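Local coordinates for lipolytic enzyme (Clostridium thermocellum, PDB 2VPT), which is the catalytic domain of a cellulosomal family 3 carbohydrate esterase, an acetylxylan esterase of the SGNH hydrolase clan that removes acetyl groups from xylan, at residues G106-I111 with P143-Q148. Residues are numbered along the deposited sequence; the frame is centred on the assembly and turned at random.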
loop_
_atom_site.group_PDB
_atom_site.type_symbol
_atom_site.label_atom_id
_atom_site.label_comp_id
_atom_site.label_asym_id
_atom_site.label_seq_id
_atom_site.Cartn_x
_atom_site.Cartn_y
_atom_site.Cartn_z
ATOM N N GLY A 106 25.509 5.994 -3.706
ATOM C CA GLY A 106 24.535 4.923 -3.838
ATOM C C GLY A 106 23.613 5.124 -5.032
ATOM O O GLY A 106 23.357 4.179 -5.773
ATOM N N LEU A 107 23.152 6.356 -5.229
ATOM C CA LEU A 107 22.280 6.661 -6.376
ATOM C C LEU A 107 23.025 6.434 -7.695
ATOM O O LEU A 107 22.507 5.810 -8.616
ATOM C CB LEU A 107 21.741 8.082 -6.284
ATOM C CG LEU A 107 20.788 8.476 -7.417
ATOM C CD1 LEU A 107 19.522 7.595 -7.392
ATOM C CD2 LEU A 107 20.461 9.961 -7.321
ATOM N N SER A 108 24.256 6.941 -7.771
ATOM C CA SER A 108 25.073 6.794 -8.966
ATOM C C SER A 108 25.268 5.326 -9.293
ATOM O O SER A 108 25.125 4.902 -10.436
ATOM C CB SER A 108 26.441 7.461 -8.744
ATOM O OG SER A 108 27.231 7.401 -9.927
ATOM N N ASN A 109 25.604 4.539 -8.273
ATOM C CA ASN A 109 25.820 3.113 -8.460
ATOM C C ASN A 109 24.544 2.365 -8.849
ATOM O O ASN A 109 24.589 1.426 -9.631
ATOM C CB ASN A 109 26.440 2.478 -7.202
ATOM C CG ASN A 109 27.852 2.941 -6.952
ATOM O OD1 ASN A 109 28.511 3.489 -7.846
ATOM N ND2 ASN A 109 28.317 2.750 -5.726
ATOM N N LEU A 110 23.414 2.773 -8.270
ATOM C CA LEU A 110 22.134 2.162 -8.620
ATOM C C LEU A 110 21.759 2.421 -10.080
ATOM O O LEU A 110 21.281 1.522 -10.748
ATOM C CB LEU A 110 21.046 2.659 -7.660
ATOM C CG LEU A 110 19.614 2.197 -7.973
ATOM C CD1 LEU A 110 19.522 0.675 -8.022
ATOM C CD2 LEU A 110 18.679 2.749 -6.912
ATOM N N ILE A 111 21.995 3.632 -10.570
ATOM C CA ILE A 111 21.766 3.946 -11.983
ATOM C C ILE A 111 22.613 3.027 -12.860
ATOM O O ILE A 111 22.120 2.414 -13.796
ATOM C CB ILE A 111 22.063 5.436 -12.290
ATOM C CG1 ILE A 111 21.016 6.338 -11.600
ATOM C CG2 ILE A 111 22.111 5.697 -13.810
ATOM C CD1 ILE A 111 21.436 7.788 -11.494
ATOM N N PRO A 143 20.822 16.369 -9.978
ATOM C CA PRO A 143 21.013 16.752 -11.389
ATOM C C PRO A 143 22.414 16.487 -11.950
ATOM O O PRO A 143 22.564 16.087 -13.100
ATOM C CB PRO A 143 20.708 18.249 -11.403
ATOM C CG PRO A 143 20.067 18.567 -10.143
ATOM C CD PRO A 143 20.291 17.473 -9.170
ATOM N N GLY A 144 23.448 16.720 -11.137
ATOM C CA GLY A 144 24.813 16.493 -11.589
ATOM C C GLY A 144 25.139 15.033 -11.818
ATOM O O GLY A 144 25.848 14.681 -12.756
ATOM N N ILE A 145 24.586 14.162 -10.970
ATOM C CA ILE A 145 24.785 12.736 -11.128
ATOM C C ILE A 145 24.146 12.279 -12.442
ATOM O O ILE A 145 24.743 11.542 -13.225
ATOM C CB ILE A 145 24.171 11.935 -9.949
ATOM C CG1 ILE A 145 24.974 12.179 -8.663
ATOM C CG2 ILE A 145 24.125 10.463 -10.261
ATOM C CD1 ILE A 145 24.171 11.915 -7.409
ATOM N N VAL A 146 22.913 12.719 -12.683
ATOM C CA VAL A 146 22.227 12.314 -13.904
ATOM C C VAL A 146 22.955 12.850 -15.137
ATOM O O VAL A 146 23.157 12.121 -16.094
ATOM C CB VAL A 146 20.758 12.758 -13.895
ATOM C CG1 VAL A 146 20.128 12.518 -15.263
ATOM C CG2 VAL A 146 19.982 12.006 -12.794
ATOM N N GLN A 147 23.379 14.112 -15.081
ATOM C CA GLN A 147 24.023 14.738 -16.242
ATOM C C GLN A 147 25.335 14.056 -16.642
ATOM O O GLN A 147 25.609 13.899 -17.827
ATOM C CB GLN A 147 24.238 16.223 -16.002
ATOM C CG GLN A 147 24.618 17.005 -17.267
ATOM C CD GLN A 147 23.524 16.980 -18.322
ATOM O OE1 GLN A 147 22.385 17.389 -18.070
ATOM N NE2 GLN A 147 23.860 16.487 -19.503
ATOM N N GLN A 148 26.118 13.641 -15.647
ATOM C CA GLN A 148 27.363 12.873 -15.847
ATOM C C GLN A 148 27.117 11.596 -16.668
ATOM O O GLN A 148 27.853 11.286 -17.598
ATOM C CB GLN A 148 27.951 12.545 -14.459
ATOM C CG GLN A 148 29.385 12.016 -14.344
ATOM C CD GLN A 148 29.922 12.141 -12.903
ATOM O OE1 GLN A 148 29.379 12.897 -12.086
ATOM N NE2 GLN A 148 30.991 11.413 -12.596
#
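Ile145 of helix 142-151 packs against Leu107, Ser108 and Ile111 of helix 104-117 in an apolar contact between two helices of the alpha/beta SGNH hydrolase fold. The helices run roughly parallel: the axes of the two short segments cross at -30° and approach to 10.2 Å, and no hydrogen bond links the two segments. Leu107 and Ile111, one helical turn apart, and Ile145 all project toward the opposite helix. A beta-branched isoleucine suits the central place because it offers two separate branches to its neighbours. With chi1 at -69°, CG1 of Ile145 lies beside the backbone N and carries Ile145 CD1 toward the earlier turn, where it lies 4.2 Å from Leu107 CD2. Ile145 CG2, anti to that N, meets the later turn instead and sits 4.0 Å from Ile111 CD1. The same methyl, Ile145 CG2, also rests 4.0 Å from Ser108 CA and 4.1 Å from Ser108 CB. Serine fits here because its short side chain allows the isoleucine methyl to reach the helix backbone, and Ser108 and Ile145 form the nearest CA pair, 6.3 Å apart. Its polar end is served as well, since OG hydrogen-bonds to Lys149 NZ one turn beyond Ile145, adding a polar link between the helices at the partly exposed side of an otherwise apolar contact. Leu107 and Ile111 are buried, as befits branched hydrocarbon side chains facing the interior. Beneath the pair lies the central sheet: Ile111 touches Leu123 and Val125 of strand 122-126, while Val146 reaches Val125 and also Val156 and Phe158 of strand 156-159. Leu107 further meets Ile142 and, on helix 68-82, Ile68, and Leu110 packs on Ile71, Ala72 and Ile75, so helix 104-117 bridges helices 68-82 and 142-151 in the layer over the sheet.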